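Local structure of AlkZ (Streptomyces sahachiroi, 5UUJ) at residues W15-Q20 and L216-P221; V68-M74 and L85-A91; G173-P179 and F187-Q193; E299-A303 and D324-V328; E305-V310 and P342-T346. The protein belongs to the AlkZ-like DNA glycosylase family, helix-rich proteins of the helix-turn-helix clan that are assembled from winged-helix modules. Residues are numbered along the deposited sequence.

Overall arrangement
Contact 1 is almost entirely buried and joins helix 9-19 to helix 204-219, mostly through side-chain donors on backbone carbonyls. Contacts 2 and 3 hold two hairpins, probably wings of winged-helix modules; with centres 11 Å apart they pack together, Met-74 CE lying 3.3 Å from Cys-176 CB. Both rest on antiparallel backbone pairing, but contact 2 is buried and contact 3 only partly. Across the molecule, contacts 4 and 5 are partly buried, interleave along the chain and meet where the Val-328 and Phe-343 backbones pair. Contact 4 docks a loop on a strand with few hydrogen bonds; contact 5, furthest from the chain centre, combines an aromatic stack with a His-carboxylate hydrogen bond.

Contact 1 of 5, residues W15-Q20 and L216-P221; sequences WRMQRQ and LGAYGP
The last turn of helix 9-19 meets residues 216-221 from helix 204-219, which by its place in the chain probably opens a winged-helix module; side chains of the first read backbone carbonyls of the second. Build residues 15-19 helical, Gln-20 leaving the helix; Leu-216 and Gly-217 are helical, Ala-218 and Tyr-219 open to phi near -120°, and Gly-220 and Pro-221 are extended across a cis peptide. The backbones come closest at Arg-19 and Ala-218, CA to CA 5.5 Å. Arg-16 starts at chi1 m, then extends (chi2 and chi3 t): NE donates to Gly-220 O at 2.9 Å and NH2 to Pro-221 O at 2.9 Å. Arg-19 instead curls, m for chi1 through chi3, so NE reaches Gly-217 O at 2.8 Å. Trp-15, chi1 t, lays its six-membered ring against the backbone of 216-220, CH2 3.5 Å from Leu-216 O at the ring edge, near its plane; its NE1 is hydrogen-bonded to Glu-271 OE1. Tyr-219 directs CB away, but chi1 m brings the ring back beside Gln-20; its OH is hydrogen-bonded to Leu-37 O. Gln-20, m then t, has NE2 3.3 Å from Tyr-219 CD1 and donating to Ala-218 O at 3.0 Å.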
# COMPACT_ATOMS: atom_id res chain seq x y z
N TRP A 15 -4.06 -11.69 15.05
CA TRP A 15 -2.77 -12.08 14.50
C TRP A 15 -2.27 -11.04 13.50
O TRP A 15 -1.11 -10.65 13.53
CB TRP A 15 -2.86 -13.46 13.84
CG TRP A 15 -1.55 -13.92 13.29
CD1 TRP A 15 -0.53 -14.51 13.98
CD2 TRP A 15 -1.10 -13.81 11.93
NE1 TRP A 15 0.52 -14.78 13.14
CE2 TRP A 15 0.20 -14.36 11.88
CE3 TRP A 15 -1.67 -13.30 10.76
CZ2 TRP A 15 0.93 -14.42 10.70
CZ3 TRP A 15 -0.93 -13.36 9.59
CH2 TRP A 15 0.35 -13.91 9.57
N ARG A 16 -3.17 -10.60 12.62
CA ARG A 16 -2.83 -9.56 11.65
C ARG A 16 -2.36 -8.29 12.34
O ARG A 16 -1.37 -7.69 11.94
CB ARG A 16 -4.03 -9.25 10.75
CG ARG A 16 -4.33 -10.32 9.71
CD ARG A 16 -5.62 -10.03 8.97
NE ARG A 16 -5.90 -11.03 7.95
CZ ARG A 16 -7.03 -11.10 7.25
NH1 ARG A 16 -8.01 -10.23 7.47
NH2 ARG A 16 -7.19 -12.05 6.34
N MSE A 17 -3.07 -7.89 13.39
CA MSE A 17 -2.73 -6.67 14.11
C MSE A 17 -1.40 -6.79 14.84
O MSE A 17 -0.71 -5.79 15.06
CB MSE A 17 -3.84 -6.30 15.09
CG MSE A 17 -5.05 -5.70 14.41
SE MSE A 17 -6.35 -5.03 15.69
CE MSE A 17 -6.95 -3.45 14.71
N GLN A 18 -1.04 -8.01 15.21
CA GLN A 18 0.27 -8.26 15.78
C GLN A 18 1.33 -8.09 14.70
O GLN A 18 2.33 -7.40 14.89
CB GLN A 18 0.33 -9.66 16.41
CG GLN A 18 1.69 -10.05 16.93
CD GLN A 18 2.47 -10.92 15.96
OE1 GLN A 18 3.55 -10.55 15.50
NE2 GLN A 18 1.93 -12.10 15.65
N ARG A 19 1.09 -8.69 13.54
CA ARG A 19 2.04 -8.61 12.43
C ARG A 19 2.19 -7.18 11.90
O ARG A 19 3.26 -6.81 11.42
CB ARG A 19 1.62 -9.54 11.29
CG ARG A 19 1.57 -11.01 11.67
CD ARG A 19 2.94 -11.58 11.96
NE ARG A 19 3.82 -11.52 10.80
CZ ARG A 19 5.12 -11.78 10.83
NH1 ARG A 19 5.71 -12.12 11.97
NH2 ARG A 19 5.84 -11.70 9.72
N GLN A 20 1.12 -6.39 12.01
CA GLN A 20 1.11 -5.03 11.45
C GLN A 20 1.50 -3.96 12.47
O GLN A 20 1.29 -2.77 12.23
CB GLN A 20 -0.27 -4.71 10.88
CG GLN A 20 -0.65 -5.53 9.66
CD GLN A 20 -2.04 -5.21 9.15
OE1 GLN A 20 -2.48 -4.06 9.21
NE2 GLN A 20 -2.74 -6.22 8.66
N LEU A 216 1.07 -12.48 2.72
CA LEU A 216 0.45 -13.37 3.70
C LEU A 216 1.00 -13.13 5.11
O LEU A 216 0.33 -13.41 6.10
CB LEU A 216 0.67 -14.83 3.31
CG LEU A 216 -0.03 -15.31 2.04
CD1 LEU A 216 0.30 -16.78 1.80
CD2 LEU A 216 -1.54 -15.11 2.10
N GLY A 217 2.22 -12.59 5.18
CA GLY A 217 2.86 -12.32 6.45
C GLY A 217 2.24 -11.16 7.20
O GLY A 217 2.52 -10.97 8.39
N ALA A 218 1.41 -10.38 6.52
CA ALA A 218 0.75 -9.23 7.14
C ALA A 218 -0.77 -9.34 7.08
O ALA A 218 -1.46 -8.90 7.99
CB ALA A 218 1.21 -7.94 6.46
N TYR A 219 -1.28 -9.93 6.00
CA TYR A 219 -2.72 -9.94 5.73
C TYR A 219 -3.30 -11.35 5.56
O TYR A 219 -4.43 -11.50 5.11
CB TYR A 219 -3.02 -9.11 4.49
CG TYR A 219 -2.31 -7.77 4.47
CD1 TYR A 219 -2.63 -6.78 5.39
CD2 TYR A 219 -1.32 -7.51 3.55
CE1 TYR A 219 -1.98 -5.56 5.38
CE2 TYR A 219 -0.66 -6.30 3.53
CZ TYR A 219 -0.99 -5.33 4.45
OH TYR A 219 -0.33 -4.13 4.43
N GLY A 220 -2.51 -12.36 5.90
CA GLY A 220 -2.99 -13.73 5.86
C GLY A 220 -3.96 -14.01 6.99
O GLY A 220 -4.06 -13.21 7.92
N PRO A 221 -4.70 -15.13 6.91
CA PRO A 221 -4.78 -16.01 5.74
C PRO A 221 -5.56 -15.32 4.62
O PRO A 221 -6.35 -14.43 4.90
CB PRO A 221 -5.53 -17.24 6.26
CG PRO A 221 -5.49 -17.14 7.76
CD PRO A 221 -5.45 -15.68 8.05

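Contact 2 of 5, residues V68-M74 and L85-A91; sequences VADLSLM and LLRPSEA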
# COMPACT_ATOMS: atom_id res chain seq x y z
N VAL A 68 12.91 8.97 4.21
CA VAL A 68 12.84 9.32 2.80
C VAL A 68 14.06 10.16 2.44
O VAL A 68 14.65 10.00 1.38
CB VAL A 68 11.53 10.08 2.45
CG1 VAL A 68 11.62 10.78 1.09
CG2 VAL A 68 10.34 9.14 2.48
N ALA A 69 14.45 11.04 3.36
CA ALA A 69 15.58 11.94 3.14
C ALA A 69 16.91 11.19 3.07
O ALA A 69 17.74 11.49 2.22
CB ALA A 69 15.63 13.00 4.23
N ASP A 70 17.11 10.21 3.96
CA ASP A 70 18.35 9.43 3.95
C ASP A 70 18.24 8.23 3.01
O ASP A 70 19.08 7.33 3.03
CB ASP A 70 18.74 8.98 5.37
CG ASP A 70 17.73 8.04 6.02
OD1 ASP A 70 17.07 7.25 5.32
OD2 ASP A 70 17.61 8.08 7.27
N LEU A 71 17.19 8.22 2.19
CA LEU A 71 17.04 7.29 1.08
C LEU A 71 16.92 5.83 1.52
O LEU A 71 17.33 4.92 0.80
CB LEU A 71 18.22 7.42 0.11
CG LEU A 71 18.48 8.84 -0.42
CD1 LEU A 71 19.76 8.88 -1.25
CD2 LEU A 71 17.30 9.35 -1.23
N SER A 72 16.34 5.61 2.70
CA SER A 72 16.01 4.26 3.14
C SER A 72 14.56 3.92 2.74
O SER A 72 14.11 2.79 2.92
CB SER A 72 16.21 4.09 4.65
OG SER A 72 15.49 5.06 5.39
N LEU A 73 13.86 4.91 2.19
CA LEU A 73 12.52 4.70 1.64
C LEU A 73 12.42 5.35 0.27
O LEU A 73 13.04 6.38 0.02
CB LEU A 73 11.44 5.27 2.56
CG LEU A 73 11.13 4.48 3.84
CD1 LEU A 73 10.10 5.23 4.67
CD2 LEU A 73 10.63 3.09 3.51
N MSE A 74 11.64 4.74 -0.62
CA MSE A 74 11.40 5.30 -1.95
C MSE A 74 9.91 5.53 -2.15
O MSE A 74 9.07 4.91 -1.50
CB MSE A 74 11.95 4.38 -3.04
CG MSE A 74 11.00 3.30 -3.53
SE MSE A 74 11.83 2.09 -4.83
CE MSE A 74 11.92 3.28 -6.37
N LEU A 85 4.89 4.08 -0.71
CA LEU A 85 6.19 4.02 -0.06
C LEU A 85 6.66 2.57 -0.11
O LEU A 85 5.87 1.65 0.12
CB LEU A 85 6.12 4.50 1.39
CG LEU A 85 6.12 6.01 1.65
CD1 LEU A 85 5.68 6.30 3.07
CD2 LEU A 85 7.49 6.61 1.39
N LEU A 86 7.93 2.36 -0.42
CA LEU A 86 8.54 1.03 -0.41
C LEU A 86 9.98 1.10 0.07
O LEU A 86 10.63 2.14 -0.07
CB LEU A 86 8.49 0.39 -1.80
CG LEU A 86 7.12 0.09 -2.40
CD1 LEU A 86 7.26 -0.23 -3.88
CD2 LEU A 86 6.45 -1.06 -1.68
N ARG A 87 10.48 0.00 0.63
CA ARG A 87 11.90 -0.13 0.88
C ARG A 87 12.58 -0.40 -0.45
O ARG A 87 12.20 -1.34 -1.15
CB ARG A 87 12.20 -1.26 1.87
CG ARG A 87 11.73 -1.01 3.29
CD ARG A 87 12.35 -2.01 4.26
NE ARG A 87 13.79 -1.81 4.40
CZ ARG A 87 14.68 -2.78 4.56
NH1 ARG A 87 14.30 -4.06 4.60
NH2 ARG A 87 15.97 -2.49 4.68
N PRO A 88 13.59 0.42 -0.82
CA PRO A 88 14.22 0.24 -2.14
C PRO A 88 14.74 -1.17 -2.38
O PRO A 88 14.63 -1.67 -3.49
CB PRO A 88 15.37 1.26 -2.11
CG PRO A 88 14.97 2.27 -1.12
CD PRO A 88 14.18 1.55 -0.08
N SER A 89 15.30 -1.80 -1.35
CA SER A 89 15.88 -3.14 -1.49
C SER A 89 14.81 -4.22 -1.63
O SER A 89 15.13 -5.36 -1.99
CB SER A 89 16.79 -3.46 -0.30
OG SER A 89 16.06 -3.48 0.92
N GLU A 90 13.56 -3.87 -1.37
CA GLU A 90 12.45 -4.83 -1.46
C GLU A 90 11.51 -4.53 -2.62
O GLU A 90 10.59 -5.30 -2.88
CB GLU A 90 11.66 -4.83 -0.15
CG GLU A 90 12.41 -5.41 1.04
CD GLU A 90 11.64 -5.26 2.35
OE1 GLU A 90 10.49 -4.79 2.31
OE2 GLU A 90 12.20 -5.60 3.41
N ALA A 91 11.75 -3.43 -3.32
CA ALA A 91 10.81 -2.95 -4.33
C ALA A 91 10.76 -3.85 -5.57
O ALA A 91 9.71 -3.99 -6.19
CB ALA A 91 11.18 -1.54 -4.74
O HOH W 1 15.10 0.55 3.93
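This is consistent with the base of the wing of a winged-helix module: helix 62-69 ends, the chain turns into strand 74-77, and strand 83-86 returns antiparallel beside it. Met-74, modelled as selenomethionine, is the centre of the contact. Its backbone makes both bonds of a hydrogen-bonded pair with Leu-86: Met-74 N to Leu-86 O is 2.8 Å, and Leu-86 N to Met-74 O is 3.0 Å. Its side chain, chi1 p and then extended at chi2, crosses the sheet face that Leu-86 shares and runs on over Pro-88, CB lying 4.2 Å from Pro-88 CG. SE lies 3.7 Å from Ala-91 CB, and CE goes on to Cys-176; Phe-194 and Trp-198 lie against the same patch. Pro-88, one residue beyond the strand end, turns the chain toward helix 91-100; its CD packs on the backbone before Met-74, 3.2 Å from Ser-72 O and 4.0 Å from Leu-73 CA. Leu-85 points its side chain to the helix instead: CD2 sits 4.0 Å from Val-68 CG2 and 4.3 Å from Leu-73 CB, with Trp-45 beside it. The helix reaches this pocket and stops in a Schellman motif, Leu-71 taking the positive phi. At the outer edge a water joins the two segments, donating to Ser-72 O at 2.6 Å and accepting from Arg-87 NE at 2.7 Å.

Contact 3 of 5, residues G173-P179 and F187-Q193; sequences GVLCHGP and FTLPASQ
Set residues 176-177 antiparallel to 187-188. Cys-176 faces Thr-188 as a hydrogen-bonded pair, satisfied in both directions: Cys-176 N to Thr-188 O 3.0 Å, and Thr-188 N to Cys-176 O 2.9 Å. His-177 and Phe-187 form the next, non-hydrogen-bonded pair, CA to CA 4.6 Å. The carbonyl O of His-177 accepts from a side chain, Gln-193 NE2 at 3.1 Å, for which Gln-193 extends with chi1 and chi2 t. Gly-173, phi positive, ends the preceding helix in a Schellman motif; its O accepts from a water at 2.7 Å, and that water accepts from Ala-191 N at 2.9 Å. Leu-189 is N-cap of the helix starting at Pro-190, its O receiving Gln-193 N at 3.1 Å and Ser-192 OG at 3.1 Å. Thr-188 OG1 bonds to the carbonyl of Val-134. Between the segments Cys-176 SG packs 3.7 Å from Pro-190 CG. The strand order, 136-137, 186-188, 176-177, and the helices before it are consistent with the wing of a winged-helix module.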
# COMPACT_ATOMS: atom_id res chain seq x y z
N GLY A 173 10.99 -0.02 -13.30
CA GLY A 173 12.06 0.42 -12.43
C GLY A 173 13.00 1.46 -13.01
O GLY A 173 14.14 1.56 -12.58
N VAL A 174 12.52 2.24 -13.98
CA VAL A 174 13.35 3.27 -14.59
C VAL A 174 13.02 4.67 -14.08
O VAL A 174 13.64 5.64 -14.48
CB VAL A 174 13.24 3.26 -16.14
CG1 VAL A 174 13.69 1.92 -16.70
CG2 VAL A 174 11.82 3.58 -16.59
N LEU A 175 12.03 4.77 -13.19
CA LEU A 175 11.75 6.05 -12.55
C LEU A 175 11.10 5.90 -11.19
O LEU A 175 10.41 4.91 -10.91
CB LEU A 175 10.87 6.94 -13.45
CG LEU A 175 9.38 6.69 -13.70
CD1 LEU A 175 8.48 7.09 -12.54
CD2 LEU A 175 8.95 7.48 -14.93
N CYS A 176 11.35 6.88 -10.34
CA CYS A 176 10.74 6.98 -9.03
C CYS A 176 10.84 8.44 -8.61
O CYS A 176 11.44 9.24 -9.33
CB CYS A 176 11.43 6.07 -8.01
SG CYS A 176 13.18 6.46 -7.75
N HIS A 177 10.27 8.79 -7.47
CA HIS A 177 10.41 10.15 -6.96
C HIS A 177 11.85 10.45 -6.55
O HIS A 177 12.52 9.60 -5.96
CB HIS A 177 9.50 10.39 -5.76
CG HIS A 177 8.06 10.65 -6.11
ND1 HIS A 177 7.27 11.52 -5.41
CD2 HIS A 177 7.29 10.14 -7.10
CE1 HIS A 177 6.06 11.55 -5.94
NE2 HIS A 177 6.05 10.72 -6.97
N GLY A 178 12.31 11.65 -6.88
CA GLY A 178 13.53 12.17 -6.30
C GLY A 178 13.14 13.02 -5.11
O GLY A 178 11.97 13.05 -4.72
N PRO A 179 14.12 13.72 -4.51
CA PRO A 179 13.78 14.66 -3.45
C PRO A 179 12.91 15.79 -4.00
O PRO A 179 13.16 16.23 -5.12
CB PRO A 179 15.14 15.19 -2.98
CG PRO A 179 16.15 14.22 -3.53
CD PRO A 179 15.56 13.70 -4.79
N PHE A 187 11.56 13.50 -10.49
CA PHE A 187 11.74 12.11 -10.87
C PHE A 187 13.22 11.80 -11.03
O PHE A 187 14.01 12.67 -11.38
CB PHE A 187 11.01 11.80 -12.18
CG PHE A 187 9.52 11.97 -12.10
CD1 PHE A 187 8.72 10.93 -11.65
CD2 PHE A 187 8.92 13.16 -12.48
CE1 PHE A 187 7.35 11.08 -11.58
CE2 PHE A 187 7.55 13.31 -12.41
CZ PHE A 187 6.77 12.26 -11.96
N THR A 188 13.60 10.55 -10.78
CA THR A 188 14.98 10.12 -11.00
C THR A 188 15.05 8.60 -11.19
O THR A 188 14.05 7.89 -11.02
CB THR A 188 15.90 10.55 -9.83
OG1 THR A 188 17.27 10.46 -10.24
CG2 THR A 188 15.67 9.70 -8.59
N LEU A 189 16.23 8.11 -11.55
CA LEU A 189 16.46 6.68 -11.76
C LEU A 189 16.72 5.98 -10.43
O LEU A 189 17.62 6.38 -9.69
CB LEU A 189 17.64 6.47 -12.71
CG LEU A 189 17.92 5.04 -13.15
CD1 LEU A 189 16.86 4.56 -14.14
CD2 LEU A 189 19.31 4.93 -13.76
N PRO A 190 15.92 4.94 -10.11
CA PRO A 190 16.12 4.19 -8.86
C PRO A 190 17.56 3.68 -8.67
O PRO A 190 18.10 3.75 -7.57
CB PRO A 190 15.14 3.02 -8.99
CG PRO A 190 14.05 3.56 -9.85
CD PRO A 190 14.72 4.48 -10.83
N ALA A 191 18.16 3.20 -9.75
CA ALA A 191 19.51 2.65 -9.69
C ALA A 191 20.53 3.70 -9.23
O ALA A 191 21.40 3.40 -8.41
CB ALA A 191 19.91 2.09 -11.04
N SER A 192 20.43 4.92 -9.74
CA SER A 192 21.41 5.95 -9.41
C SER A 192 21.15 6.56 -8.03
O SER A 192 22.09 6.98 -7.36
CB SER A 192 21.41 7.06 -10.48
OG SER A 192 20.22 7.81 -10.46
N GLN A 193 19.90 6.60 -7.61
CA GLN A 193 19.56 7.20 -6.32
C GLN A 193 19.87 6.27 -5.14
O GLN A 193 20.29 6.74 -4.08
CB GLN A 193 18.09 7.61 -6.27
CG GLN A 193 17.69 8.26 -4.96
CD GLN A 193 16.38 9.03 -5.05
OE1 GLN A 193 16.37 10.25 -4.92
NE2 GLN A 193 15.28 8.32 -5.27
O HOH W 2 16.78 1.91 -11.92

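Contact 4 of 5, residues E299-A303 and D324-V328; sequences EVVLA and DGRVV
The loop 299-303 lies alongside the start of strand 326-334, Val-301 CA 4.6 Å from Arg-326 CA and Leu-302 CA 5.4 Å from Val-327 CA. Residues 299-301 have helical angles without regular helical bonding, and Leu-302 and Ala-303 then extend. Direct polar links are few. Val-327 N donates to Val-301 O at 2.9 Å, the one backbone bond across the pair. Arg-326, with chi1 m, chi2 t and chi3 p, folds back over the loop, so that its NE gives a weak hydrogen bond to Val-300 O at 3.3 Å while Val-301 O sits over a face of the guanidinium. A water extends the backbone pairing by one step, accepting from Ala-303 N at 2.8 Å and donating to Val-327 O at 2.9 Å. Apolar packing gathers on Val-327, whose CB points at the loop: CG2 is 3.9 Å from Val-301 CG1, and CG1 is 4.0 Å from Leu-302 CD1. Phe-13 of helix 9-19 packs against Val-301 and Arg-326, and Phe-343 lies against Leu-302 and Val-327. Asp-324 and Gly-325 both have positive phi, at 56/31 and 93/-12; a CB at Gly-325 would jam against the preceding carbonyl. Those are the angles of a type I' turn, as found in the two-residue beta hairpin that here links strands 320-323 and 326-334.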
# COMPACT_ATOMS: atom_id res chain seq x y z
N GLU A 299 -16.22 -8.59 3.46
CA GLU A 299 -17.42 -8.37 4.26
C GLU A 299 -17.30 -8.84 5.71
O GLU A 299 -18.14 -8.49 6.54
CB GLU A 299 -18.62 -9.06 3.59
CG GLU A 299 -19.01 -8.40 2.27
CD GLU A 299 -20.18 -9.08 1.58
OE1 GLU A 299 -21.14 -9.48 2.27
OE2 GLU A 299 -20.15 -9.20 0.33
N VAL A 300 -16.27 -9.63 6.04
CA VAL A 300 -16.09 -10.05 7.42
C VAL A 300 -15.47 -8.93 8.25
O VAL A 300 -15.59 -8.92 9.47
CB VAL A 300 -15.21 -11.32 7.55
CG1 VAL A 300 -15.79 -12.46 6.73
CG2 VAL A 300 -13.76 -11.03 7.15
N VAL A 301 -14.81 -7.99 7.58
CA VAL A 301 -14.21 -6.84 8.24
C VAL A 301 -15.14 -5.63 8.21
O VAL A 301 -15.29 -4.92 9.20
CB VAL A 301 -12.87 -6.45 7.58
CG1 VAL A 301 -12.30 -5.17 8.20
CG2 VAL A 301 -11.88 -7.60 7.71
N LEU A 302 -15.77 -5.42 7.06
CA LEU A 302 -16.63 -4.26 6.83
C LEU A 302 -17.95 -4.68 6.21
O LEU A 302 -17.99 -5.16 5.07
CB LEU A 302 -15.92 -3.24 5.94
CG LEU A 302 -16.74 -2.05 5.45
CD1 LEU A 302 -17.31 -1.24 6.61
CD2 LEU A 302 -15.88 -1.16 4.55
N ALA A 303 -19.03 -4.51 6.95
CA ALA A 303 -20.36 -4.89 6.48
C ALA A 303 -20.71 -4.17 5.18
O ALA A 303 -20.45 -2.97 5.04
CB ALA A 303 -21.40 -4.58 7.55
N ASP A 324 -12.57 -5.02 17.94
CA ASP A 324 -12.41 -6.47 17.87
C ASP A 324 -12.02 -6.91 16.45
O ASP A 324 -12.37 -8.00 16.02
CB ASP A 324 -13.69 -7.19 18.30
CG ASP A 324 -14.14 -6.80 19.71
OD1 ASP A 324 -13.31 -6.26 20.47
OD2 ASP A 324 -15.31 -7.05 20.05
N GLY A 325 -11.30 -6.05 15.74
CA GLY A 325 -10.79 -6.37 14.42
C GLY A 325 -11.68 -5.94 13.26
O GLY A 325 -11.25 -5.96 12.11
N ARG A 326 -12.92 -5.57 13.56
CA ARG A 326 -13.89 -5.18 12.54
C ARG A 326 -14.10 -3.67 12.50
O ARG A 326 -14.07 -3.01 13.53
CB ARG A 326 -15.24 -5.88 12.79
CG ARG A 326 -15.20 -7.38 12.65
CD ARG A 326 -16.57 -8.01 12.87
NE ARG A 326 -17.54 -7.61 11.84
CZ ARG A 326 -18.45 -6.65 11.99
NH1 ARG A 326 -18.57 -5.98 13.14
NH2 ARG A 326 -19.28 -6.37 10.99
N VAL A 327 -14.34 -3.14 11.30
CA VAL A 327 -14.66 -1.72 11.14
C VAL A 327 -16.08 -1.47 11.63
O VAL A 327 -17.02 -2.09 11.14
CB VAL A 327 -14.51 -1.27 9.67
CG1 VAL A 327 -14.93 0.20 9.50
CG2 VAL A 327 -13.08 -1.46 9.20
N VAL A 328 -16.23 -0.57 12.60
CA VAL A 328 -17.53 -0.30 13.21
C VAL A 328 -17.90 1.18 13.14
O VAL A 328 -18.89 1.61 13.74
CB VAL A 328 -17.55 -0.74 14.69
CG1 VAL A 328 -17.47 -2.25 14.80
CG2 VAL A 328 -16.43 -0.08 15.47
O HOH W 3 -18.90 -3.62 9.57

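Contact 5 of 5, residues E305-V310 and P342-T346; sequences EHRSAV and PFPDT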
# COMPACT_ATOMS: atom_id res chain seq x y z
N GLU A 305 -23.42 -3.05 3.87
CA GLU A 305 -24.36 -1.94 3.96
C GLU A 305 -23.70 -0.68 4.51
O GLU A 305 -24.25 0.41 4.40
CB GLU A 305 -25.58 -2.32 4.81
CG GLU A 305 -25.30 -2.52 6.30
CD GLU A 305 -24.92 -3.95 6.65
OE1 GLU A 305 -24.45 -4.69 5.76
OE2 GLU A 305 -25.11 -4.33 7.83
N HIS A 306 -22.52 -0.83 5.11
CA HIS A 306 -21.79 0.29 5.69
C HIS A 306 -20.57 0.68 4.86
O HIS A 306 -19.79 1.56 5.25
CB HIS A 306 -21.35 -0.04 7.11
CG HIS A 306 -22.48 -0.22 8.07
ND1 HIS A 306 -23.65 0.50 7.98
CD2 HIS A 306 -22.63 -1.05 9.13
CE1 HIS A 306 -24.47 0.13 8.95
NE2 HIS A 306 -23.87 -0.81 9.67
N ARG A 307 -20.39 0.03 3.71
CA ARG A 307 -19.19 0.21 2.91
C ARG A 307 -19.08 1.63 2.33
O ARG A 307 -17.99 2.20 2.27
CB ARG A 307 -19.15 -0.82 1.78
CG ARG A 307 -17.82 -0.87 1.04
CD ARG A 307 -17.83 -1.90 -0.08
NE ARG A 307 -16.72 -1.69 -1.00
CZ ARG A 307 -16.77 -0.90 -2.08
NH1 ARG A 307 -17.89 -0.25 -2.38
NH2 ARG A 307 -15.71 -0.77 -2.86
N SER A 308 -20.21 2.19 1.92
CA SER A 308 -20.23 3.50 1.28
C SER A 308 -19.82 4.61 2.25
O SER A 308 -19.43 5.70 1.83
CB SER A 308 -21.61 3.80 0.71
OG SER A 308 -22.58 3.86 1.74
N ALA A 309 -19.91 4.34 3.55
CA ALA A 309 -19.49 5.31 4.56
C ALA A 309 -17.96 5.35 4.68
O ALA A 309 -17.40 6.35 5.12
CB ALA A 309 -20.11 4.97 5.90
N VAL A 310 -17.31 4.27 4.29
CA VAL A 310 -15.85 4.17 4.36
C VAL A 310 -15.21 4.47 3.01
O VAL A 310 -14.37 5.37 2.91
CB VAL A 310 -15.41 2.76 4.83
CG1 VAL A 310 -13.89 2.68 4.92
CG2 VAL A 310 -16.04 2.42 6.17
N PRO A 342 -19.90 6.33 14.74
CA PRO A 342 -20.14 4.89 14.59
C PRO A 342 -21.29 4.60 13.64
O PRO A 342 -22.14 5.46 13.42
CB PRO A 342 -20.48 4.44 16.01
CG PRO A 342 -21.02 5.65 16.67
CD PRO A 342 -20.24 6.80 16.09
N PHE A 343 -21.31 3.40 13.07
CA PHE A 343 -22.43 2.96 12.26
C PHE A 343 -23.66 2.81 13.15
O PHE A 343 -23.53 2.66 14.37
CB PHE A 343 -22.11 1.64 11.56
CG PHE A 343 -20.88 1.70 10.70
CD1 PHE A 343 -20.53 2.86 10.03
CD2 PHE A 343 -20.08 0.58 10.55
CE1 PHE A 343 -19.39 2.91 9.24
CE2 PHE A 343 -18.94 0.62 9.76
CZ PHE A 343 -18.60 1.79 9.10
N PRO A 344 -24.86 2.86 12.55
CA PRO A 344 -26.12 2.76 13.32
C PRO A 344 -26.20 1.54 14.24
O PRO A 344 -26.64 1.69 15.38
CB PRO A 344 -27.18 2.67 12.21
CG PRO A 344 -26.59 3.39 11.07
CD PRO A 344 -25.12 3.11 11.12
N ASP A 345 -25.78 0.38 13.76
CA ASP A 345 -25.94 -0.86 14.52
C ASP A 345 -24.69 -1.23 15.32
O ASP A 345 -24.52 -2.38 15.73
CB ASP A 345 -26.30 -2.01 13.58
CG ASP A 345 -25.17 -2.36 12.62
OD1 ASP A 345 -24.33 -1.48 12.35
OD2 ASP A 345 -25.13 -3.51 12.14
N THR A 346 -23.82 -0.25 15.54
CA THR A 346 -22.57 -0.49 16.25
C THR A 346 -22.78 -0.42 17.76
O THR A 346 -23.56 0.39 18.26
CB THR A 346 -21.48 0.53 15.83
OG1 THR A 346 -21.07 0.24 14.49
CG2 THR A 346 -20.27 0.46 16.74
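An aromatic stack together with a histidine-carboxylate hydrogen bond holds the loop after strand 337-342 against the short, weakly bonded helix about 307-310, near the surface and well away from the chain centre. His-306, just ahead of that helix, provides most of the contact on its side. Its ring and that of Phe-343 form an offset stack, centroids 4.4 Å apart and planes at 28°. The offset puts each CB over the other residue's ring: His-306 CB is 3.7 Å from the Phe-343 centroid, and Phe-343 CB is 3.6 Å from the His-306 centroid, so two CH-pi contacts accompany the stack. At the imidazole edge His-306 NE2 donates to Asp-345 OD1 at 2.8 Å. Asp-345 is brought there by a type I beta turn from Phe-343 to Thr-346, closed by Thr-346 N to Phe-343 O at 3.1 Å; the same turn sets Pro-344 CD 3.7 Å from His-306 CE1. Two carboxylates come close for like charges, Glu-305 OE2 to Asp-345 OD2 4.4 Å. Inward, the Phe-343 ring meets the helical turn, CE1 lying 4.0 Å from Ala-309 CB and CZ 3.9 Å from Val-310 CG2. Phe-343 thus fills the space between helix 307-310 and strand 326-334, touching Val-327 there; its backbone bonds to Val-328 of that strand, and Thr-346 OG1 bonds to the Val-328 carbonyl.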